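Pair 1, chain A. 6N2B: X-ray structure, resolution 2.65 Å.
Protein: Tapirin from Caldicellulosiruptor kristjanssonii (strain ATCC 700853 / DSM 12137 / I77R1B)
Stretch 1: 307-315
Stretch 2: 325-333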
# COMPACT_ATOMS: atom_id res chain seq x y z
N GLY A 307 -17.07 6.22 0.90
CA GLY A 307 -15.99 5.54 1.57
C GLY A 307 -16.05 5.79 3.05
O GLY A 307 -16.53 6.84 3.50
N TYR A 308 -15.57 4.83 3.83
CA TYR A 308 -15.41 4.98 5.27
C TYR A 308 -13.93 4.85 5.58
O TYR A 308 -13.37 3.75 5.47
CB TYR A 308 -16.25 3.95 6.02
CG TYR A 308 -17.72 4.24 5.89
CD1 TYR A 308 -18.43 3.85 4.74
CD2 TYR A 308 -18.41 4.92 6.89
CE1 TYR A 308 -19.79 4.13 4.60
CE2 TYR A 308 -19.77 5.20 6.77
CZ TYR A 308 -20.45 4.80 5.63
OH TYR A 308 -21.80 5.08 5.51
N TYR A 309 -13.31 5.95 5.94
CA TYR A 309 -11.87 6.03 6.15
C TYR A 309 -11.60 6.22 7.64
O TYR A 309 -11.99 7.23 8.22
CB TYR A 309 -11.31 7.19 5.35
CG TYR A 309 -11.64 7.14 3.88
CD1 TYR A 309 -10.84 6.44 2.99
CD2 TYR A 309 -12.75 7.81 3.38
CE1 TYR A 309 -11.13 6.40 1.64
CE2 TYR A 309 -13.06 7.77 2.02
CZ TYR A 309 -12.25 7.07 1.15
OH TYR A 309 -12.54 7.02 -0.21
N LYS A 310 -10.90 5.27 8.24
CA LYS A 310 -10.53 5.33 9.64
C LYS A 310 -9.01 5.35 9.78
O LYS A 310 -8.31 4.52 9.20
CB LYS A 310 -11.11 4.14 10.42
CG LYS A 310 -12.63 4.02 10.29
CD LYS A 310 -13.14 2.77 11.01
CE LYS A 310 -14.50 2.30 10.48
NZ LYS A 310 -15.65 2.78 11.31
N ALA A 311 -8.50 6.30 10.55
CA ALA A 311 -7.13 6.24 11.04
C ALA A 311 -7.16 6.42 12.55
O ALA A 311 -7.97 7.17 13.09
CB ALA A 311 -6.24 7.31 10.40
N ASN A 312 -6.27 5.71 13.25
CA ASN A 312 -6.17 5.93 14.68
C ASN A 312 -5.25 7.10 15.00
O ASN A 312 -5.52 7.87 15.93
CB ASN A 312 -5.67 4.67 15.37
CG ASN A 312 -6.20 4.56 16.77
OD1 ASN A 312 -7.41 4.48 16.98
ND2 ASN A 312 -5.29 4.58 17.75
N GLU A 313 -4.15 7.23 14.26
CA GLU A 313 -3.28 8.40 14.30
C GLU A 313 -3.14 8.89 12.88
O GLU A 313 -3.07 8.07 11.96
CB GLU A 313 -1.91 8.08 14.89
CG GLU A 313 -1.94 7.03 15.97
CD GLU A 313 -0.59 6.82 16.67
OE1 GLU A 313 0.39 7.55 16.36
OE2 GLU A 313 -0.52 5.92 17.54
N ILE A 314 -3.14 10.21 12.70
CA ILE A 314 -2.95 10.82 11.38
C ILE A 314 -2.06 12.04 11.56
O ILE A 314 -2.34 12.91 12.39
CB ILE A 314 -4.29 11.20 10.70
CG1 ILE A 314 -4.09 12.15 9.52
CG2 ILE A 314 -5.25 11.83 11.68
CD1 ILE A 314 -3.38 11.53 8.34
N TYR A 315 -0.97 12.09 10.81
CA TYR A 315 -0.06 13.23 10.83
C TYR A 315 0.14 13.71 9.41
O TYR A 315 0.38 12.90 8.52
CB TYR A 315 1.29 12.86 11.45
CG TYR A 315 1.17 12.13 12.77
CD1 TYR A 315 0.95 12.82 13.95
CD2 TYR A 315 1.27 10.75 12.83
CE1 TYR A 315 0.84 12.15 15.17
CE2 TYR A 315 1.17 10.07 14.04
CZ TYR A 315 0.95 10.78 15.20
OH TYR A 315 0.83 10.14 16.41
N TYR A 325 -18.90 13.20 -0.11
CA TYR A 325 -19.57 12.22 0.75
C TYR A 325 -18.61 11.30 1.48
O TYR A 325 -19.06 10.30 2.07
CB TYR A 325 -20.60 11.39 -0.01
CG TYR A 325 -21.74 12.23 -0.51
CD1 TYR A 325 -21.68 12.83 -1.76
CD2 TYR A 325 -22.87 12.45 0.28
CE1 TYR A 325 -22.72 13.63 -2.23
CE2 TYR A 325 -23.93 13.25 -0.18
CZ TYR A 325 -23.84 13.84 -1.44
OH TYR A 325 -24.87 14.62 -1.91
N GLY A 326 -17.32 11.60 1.50
CA GLY A 326 -16.39 10.77 2.24
C GLY A 326 -16.58 10.88 3.74
O GLY A 326 -16.95 11.92 4.27
N ASN A 327 -16.29 9.77 4.43
CA ASN A 327 -16.39 9.65 5.88
C ASN A 327 -15.01 9.38 6.44
O ASN A 327 -14.40 8.37 6.09
CB ASN A 327 -17.32 8.51 6.29
CG ASN A 327 -18.74 8.93 6.38
OD1 ASN A 327 -19.28 9.10 7.47
ND2 ASN A 327 -19.38 9.11 5.23
N PHE A 328 -14.55 10.25 7.33
CA PHE A 328 -13.22 10.10 7.90
C PHE A 328 -13.30 10.19 9.41
O PHE A 328 -13.77 11.20 9.94
CB PHE A 328 -12.28 11.16 7.34
CG PHE A 328 -10.91 11.09 7.92
CD1 PHE A 328 -10.32 9.87 8.18
CD2 PHE A 328 -10.20 12.26 8.20
CE1 PHE A 328 -9.06 9.81 8.72
CE2 PHE A 328 -8.93 12.20 8.73
CZ PHE A 328 -8.35 10.98 8.98
N GLU A 329 -12.84 9.15 10.11
CA GLU A 329 -12.84 9.11 11.58
C GLU A 329 -11.42 9.05 12.12
O GLU A 329 -10.61 8.23 11.66
CB GLU A 329 -13.61 7.91 12.11
CG GLU A 329 -14.98 7.69 11.51
CD GLU A 329 -15.78 6.70 12.34
OE1 GLU A 329 -15.15 5.92 13.11
OE2 GLU A 329 -17.03 6.72 12.24
N ILE A 330 -11.13 9.87 13.13
CA ILE A 330 -9.85 9.85 13.82
C ILE A 330 -10.06 9.20 15.18
O ILE A 330 -10.80 9.72 16.03
CB ILE A 330 -9.28 11.26 13.97
CG1 ILE A 330 -9.13 11.91 12.59
CG2 ILE A 330 -7.93 11.20 14.70
CD1 ILE A 330 -8.80 13.36 12.66
N GLY A 331 -9.39 8.06 15.41
CA GLY A 331 -9.66 7.26 16.59
C GLY A 331 -8.93 7.71 17.83
O GLY A 331 -9.44 7.51 18.95
N SER A 332 -7.76 8.32 17.68
CA SER A 332 -6.98 8.68 18.86
C SER A 332 -6.28 10.04 18.76
O SER A 332 -6.35 10.82 19.71
CB SER A 332 -5.97 7.57 19.14
OG SER A 332 -5.23 7.86 20.31
N ILE A 333 -5.59 10.35 17.66
CA ILE A 333 -4.86 11.62 17.58
C ILE A 333 -4.70 12.07 16.13
O ILE A 333 -4.57 11.24 15.22
CB ILE A 333 -3.50 11.53 18.30
CG1 ILE A 333 -2.90 12.92 18.51
CG2 ILE A 333 -2.55 10.66 17.53
CD1 ILE A 333 -1.71 12.92 19.46
O HOH W 1 -19.34 7.85 2.24

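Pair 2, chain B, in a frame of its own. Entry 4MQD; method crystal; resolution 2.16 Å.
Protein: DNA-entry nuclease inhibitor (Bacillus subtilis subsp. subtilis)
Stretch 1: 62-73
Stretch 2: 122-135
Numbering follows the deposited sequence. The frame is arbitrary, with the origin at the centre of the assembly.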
# COMPACT_ATOMS: atom_id res chain seq x y z
N ILE B 62 -12.49 9.41 -4.97
CA ILE B 62 -12.52 9.22 -3.53
C ILE B 62 -12.88 7.77 -3.23
O ILE B 62 -13.96 7.31 -3.62
CB ILE B 62 -13.56 10.14 -2.85
CG1 ILE B 62 -13.31 11.61 -3.21
CG2 ILE B 62 -13.57 9.93 -1.34
CD1 ILE B 62 -11.99 12.17 -2.73
N LEU B 63 -11.99 7.05 -2.56
CA LEU B 63 -12.25 5.68 -2.11
C LEU B 63 -12.46 5.68 -0.60
O LEU B 63 -11.49 5.75 0.16
CB LEU B 63 -11.09 4.74 -2.46
CG LEU B 63 -11.16 4.05 -3.82
CD1 LEU B 63 -11.28 5.08 -4.94
CD2 LEU B 63 -9.95 3.16 -4.03
N PHE B 64 -13.72 5.61 -0.18
CA PHE B 64 -14.03 5.59 1.25
C PHE B 64 -14.12 4.16 1.75
O PHE B 64 -14.69 3.30 1.07
CB PHE B 64 -15.33 6.34 1.54
CG PHE B 64 -15.49 6.70 2.99
CD1 PHE B 64 -14.83 7.81 3.51
CD2 PHE B 64 -16.27 5.93 3.83
CE1 PHE B 64 -14.96 8.14 4.85
CE2 PHE B 64 -16.41 6.26 5.17
CZ PHE B 64 -15.75 7.36 5.68
N ARG B 65 -13.55 3.91 2.93
CA ARG B 65 -13.55 2.58 3.54
C ARG B 65 -13.84 2.66 5.03
O ARG B 65 -13.51 3.66 5.68
CB ARG B 65 -12.20 1.90 3.34
CG ARG B 65 -11.83 1.64 1.89
CD ARG B 65 -10.43 1.07 1.80
NE ARG B 65 -10.01 0.89 0.42
CZ ARG B 65 -8.81 0.46 0.04
NH1 ARG B 65 -7.89 0.14 0.94
NH2 ARG B 65 -8.54 0.33 -1.26
N LEU B 66 -14.44 1.60 5.56
CA LEU B 66 -14.69 1.46 7.00
C LEU B 66 -13.98 0.20 7.51
O LEU B 66 -14.29 -0.91 7.07
CB LEU B 66 -16.19 1.37 7.27
CG LEU B 66 -16.65 1.13 8.71
CD1 LEU B 66 -16.13 2.20 9.66
CD2 LEU B 66 -18.17 1.06 8.77
N ASN B 67 -13.03 0.39 8.42
CA ASN B 67 -12.28 -0.71 9.04
C ASN B 67 -11.60 -1.64 8.04
O ASN B 67 -11.64 -2.86 8.18
CB ASN B 67 -13.17 -1.51 9.99
CG ASN B 67 -13.70 -0.67 11.14
OD1 ASN B 67 -12.96 0.10 11.75
ND2 ASN B 67 -14.98 -0.82 11.45
N SER B 68 -10.98 -1.05 7.02
CA SER B 68 -10.24 -1.83 6.03
C SER B 68 -8.90 -2.25 6.61
O SER B 68 -8.25 -1.48 7.32
CB SER B 68 -10.02 -1.01 4.76
OG SER B 68 -9.28 -1.76 3.81
N SER B 69 -8.49 -3.48 6.31
CA SER B 69 -7.16 -3.98 6.66
C SER B 69 -6.28 -4.11 5.42
O SER B 69 -5.14 -4.57 5.52
CB SER B 69 -7.27 -5.33 7.38
OG SER B 69 -7.85 -6.31 6.53
N GLU B 70 -6.80 -3.73 4.26
CA GLU B 70 -6.02 -3.74 3.03
C GLU B 70 -4.94 -2.68 3.11
O GLU B 70 -5.23 -1.49 3.28
CB GLU B 70 -6.90 -3.47 1.80
CG GLU B 70 -7.72 -4.66 1.33
CD GLU B 70 -8.29 -4.47 -0.07
OE1 GLU B 70 -8.32 -3.33 -0.57
OE2 GLU B 70 -8.70 -5.48 -0.68
N THR B 71 -3.68 -3.10 3.00
CA THR B 71 -2.56 -2.17 3.03
C THR B 71 -2.58 -1.29 1.78
O THR B 71 -3.09 -1.70 0.73
CB THR B 71 -1.20 -2.89 3.12
OG1 THR B 71 -1.05 -3.78 2.00
CG2 THR B 71 -1.10 -3.69 4.41
N VAL B 72 -2.04 -0.09 1.91
CA VAL B 72 -1.91 0.84 0.80
C VAL B 72 -0.43 0.89 0.42
O VAL B 72 0.38 1.51 1.11
CB VAL B 72 -2.43 2.24 1.18
CG1 VAL B 72 -2.33 3.19 -0.01
CG2 VAL B 72 -3.87 2.13 1.67
N ASN B 73 -0.10 0.22 -0.68
CA ASN B 73 1.30 0.02 -1.07
C ASN B 73 1.91 1.20 -1.84
O ASN B 73 3.13 1.27 -1.98
CB ASN B 73 1.43 -1.26 -1.89
CG ASN B 73 1.17 -2.51 -1.07
OD1 ASN B 73 2.02 -2.93 -0.28
ND2 ASN B 73 0.00 -3.11 -1.24
N ASP B 122 -4.31 2.74 -9.98
CA ASP B 122 -4.84 1.87 -11.03
C ASP B 122 -6.13 2.42 -11.64
O ASP B 122 -6.66 1.86 -12.60
CB ASP B 122 -5.04 0.43 -10.51
CG ASP B 122 -6.12 0.33 -9.43
OD1 ASP B 122 -6.65 1.36 -8.98
OD2 ASP B 122 -6.42 -0.82 -9.03
N LEU B 123 -6.64 3.51 -11.07
CA LEU B 123 -7.73 4.28 -11.67
C LEU B 123 -7.19 5.36 -12.62
O LEU B 123 -7.96 6.00 -13.34
CB LEU B 123 -8.58 4.93 -10.59
CG LEU B 123 -9.14 3.99 -9.52
CD1 LEU B 123 -9.81 4.79 -8.41
CD2 LEU B 123 -10.11 2.99 -10.12
N HIS B 124 -5.87 5.55 -12.61
CA HIS B 124 -5.17 6.45 -13.54
C HIS B 124 -5.65 7.89 -13.43
O HIS B 124 -5.72 8.62 -14.42
CB HIS B 124 -5.30 5.92 -14.97
CG HIS B 124 -5.00 4.45 -15.08
ND1 HIS B 124 -3.73 3.94 -14.95
CD2 HIS B 124 -5.82 3.39 -15.29
CE1 HIS B 124 -3.77 2.63 -15.08
NE2 HIS B 124 -5.03 2.27 -15.29
N ALA B 125 -5.99 8.28 -12.20
CA ALA B 125 -6.35 9.64 -11.85
C ALA B 125 -6.02 9.80 -10.38
O ALA B 125 -5.97 8.81 -9.65
CB ALA B 125 -7.83 9.89 -12.11
N ASP B 126 -5.79 11.03 -9.94
CA ASP B 126 -5.47 11.27 -8.54
C ASP B 126 -6.53 10.62 -7.66
O ASP B 126 -7.72 10.86 -7.83
CB ASP B 126 -5.38 12.77 -8.25
CG ASP B 126 -4.14 13.41 -8.84
OD1 ASP B 126 -3.29 12.68 -9.41
OD2 ASP B 126 -4.01 14.64 -8.75
N THR B 127 -6.07 9.77 -6.75
CA THR B 127 -6.96 8.96 -5.93
C THR B 127 -6.70 9.21 -4.46
O THR B 127 -5.54 9.24 -4.02
CB THR B 127 -6.78 7.46 -6.25
OG1 THR B 127 -6.98 7.24 -7.65
CG2 THR B 127 -7.76 6.60 -5.45
N TYR B 128 -7.77 9.42 -3.70
CA TYR B 128 -7.68 9.67 -2.27
C TYR B 128 -8.42 8.58 -1.51
O TYR B 128 -9.65 8.49 -1.59
CB TYR B 128 -8.20 11.07 -1.95
CG TYR B 128 -7.34 12.14 -2.57
CD1 TYR B 128 -6.23 12.64 -1.90
CD2 TYR B 128 -7.62 12.63 -3.84
CE1 TYR B 128 -5.42 13.61 -2.48
CE2 TYR B 128 -6.82 13.60 -4.43
CZ TYR B 128 -5.72 14.09 -3.74
OH TYR B 128 -4.93 15.05 -4.31
N ILE B 129 -7.67 7.75 -0.81
CA ILE B 129 -8.23 6.64 -0.05
C ILE B 129 -8.47 7.10 1.38
O ILE B 129 -7.55 7.60 2.04
CB ILE B 129 -7.29 5.41 -0.04
CG1 ILE B 129 -7.00 4.95 -1.48
CG2 ILE B 129 -7.91 4.27 0.76
CD1 ILE B 129 -5.98 3.85 -1.59
N ILE B 130 -9.70 6.95 1.85
CA ILE B 130 -10.11 7.42 3.17
C ILE B 130 -10.64 6.24 3.99
O ILE B 130 -11.71 5.72 3.70
CB ILE B 130 -11.17 8.52 3.06
CG1 ILE B 130 -10.65 9.68 2.19
CG2 ILE B 130 -11.56 9.04 4.44
CD1 ILE B 130 -11.71 10.68 1.79
N ASP B 131 -9.88 5.85 5.02
CA ASP B 131 -10.26 4.73 5.88
C ASP B 131 -10.66 5.23 7.26
O ASP B 131 -9.84 5.81 7.99
CB ASP B 131 -9.10 3.73 5.99
CG ASP B 131 -9.47 2.46 6.78
OD1 ASP B 131 -10.66 2.09 6.83
OD2 ASP B 131 -8.54 1.83 7.33
N ALA B 132 -11.92 5.02 7.61
CA ALA B 132 -12.42 5.30 8.95
C ALA B 132 -12.27 4.05 9.80
O ALA B 132 -12.94 3.05 9.56
CB ALA B 132 -13.88 5.74 8.90
N VAL B 133 -11.37 4.10 10.79
CA VAL B 133 -11.16 2.98 11.71
C VAL B 133 -11.87 3.28 13.03
O VAL B 133 -11.61 4.31 13.65
CB VAL B 133 -9.66 2.74 11.97
CG1 VAL B 133 -9.46 1.55 12.90
CG2 VAL B 133 -8.92 2.53 10.66
N SER B 134 -12.75 2.38 13.45
CA SER B 134 -13.57 2.58 14.64
C SER B 134 -12.74 2.63 15.92
O SER B 134 -11.83 1.83 16.11
CB SER B 134 -14.61 1.46 14.77
OG SER B 134 -15.48 1.45 13.65
N VAL B 135 -13.07 3.59 16.79
CA VAL B 135 -12.44 3.73 18.10
C VAL B 135 -13.49 4.14 19.13
O VAL B 135 -14.56 3.54 19.22
CB VAL B 135 -11.30 4.77 18.09
CG1 VAL B 135 -10.71 4.95 19.48
CG2 VAL B 135 -10.22 4.37 17.09

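Both pairs set two parallel strands side by side, and the backbones of 14 central residues superpose with an RMSD of 0.7 Å. In pair 1 the strand axes approach to 4.7 Å at 16°, in pair 2 to 4.6 Å at 15°. The rule of the backbone is the same in each: alternate residues of the first strand send both N and O to the second. In pair 1, Tyr A309 N donates to Asn A327 O (2.7 Å) and Tyr A309 O accepts from Glu A329 N (2.8 Å). Its match, Leu B63, does likewise, with Leu B63 N to Tyr B128 O at 2.9 Å and Ile B130 N to Leu B63 O at 2.7 Å. Ala A311 and Arg B65 repeat the pattern one step on. These bonds use main-chain atoms, and the side chains at the matched positions do differ.

On the face of Tyr A309 and Phe A328, pair 1 places two aromatic residues, Tyr A309 meeting Phe A328 through its CB. Tyr A309 CB lies 4.0 Å from Phe A328 CD1; the Phe A328 ring turns its edge to Tyr A309 O and Ile A314 CG2, and Phe A328 CE1 lies 4.1 Å from Ala A311 CB. Ile A314 CG2 closes the cluster, 4.2 Å from Phe A328 CZ and 4.0 Å from Ile A330 CG1. Pair 2 fills the matched face differently. Leu B63 CB meets Ile B129 CG1 at 4.2 Å, and at the alanine position stands Arg B65, whose guanidinium lays one face over Ile B129, Arg B65 CZ to Ile B129 CG2 being 4.0 Å. At the Ala A311 and Phe A328 positions the larger side chain has passed to the first strand, while Tyr A309 gives way to the smaller Leu B63. Opposite Arg B65, Asp B131 takes the place of Ile A330; its OD1 accepts from Ser B68 N at 3.2 Å, where Ser B68 matches Ile A314. An apolar closure in pair 1 thus becomes a polar one in pair 2.

The other face reverses the chemistry. Pair 1 has Tyr A308 CD2 3.8 Å from Asn A327 CB, and then a long salt bridge, Lys A310 NZ to Glu A329 OE1 at 3.7 Å, at an exposed lysine. At the same positions pair 2 is buried and apolar: Ile B62 CD1 lies 4.0 Å from Tyr B128 CB, Ile B62 CG2 reaches Ile B130 CD1 at 3.7 Å, and Phe B64 CE1 touches Ile B130 CG2 at 3.5 Å.

The strand ends part ways. In pair 1 a beta bulge shifts the register by one: Asn A312 O accepts from Ile A333 N at 3.0 Å and, weakly, from Ser A332 N at 2.9 Å. Gly A331 has no side chain here, and an ideal CB would clash with Asn A312 OD1. Pair 2 keeps its register, and Ala B132 CB, at the position of Gly A331, lies 4.1 Å from Phe B64 CZ. Asn B67 then extends the ladder with its side chain, its OD1 accepting from Ser B134 N at 2.9 Å.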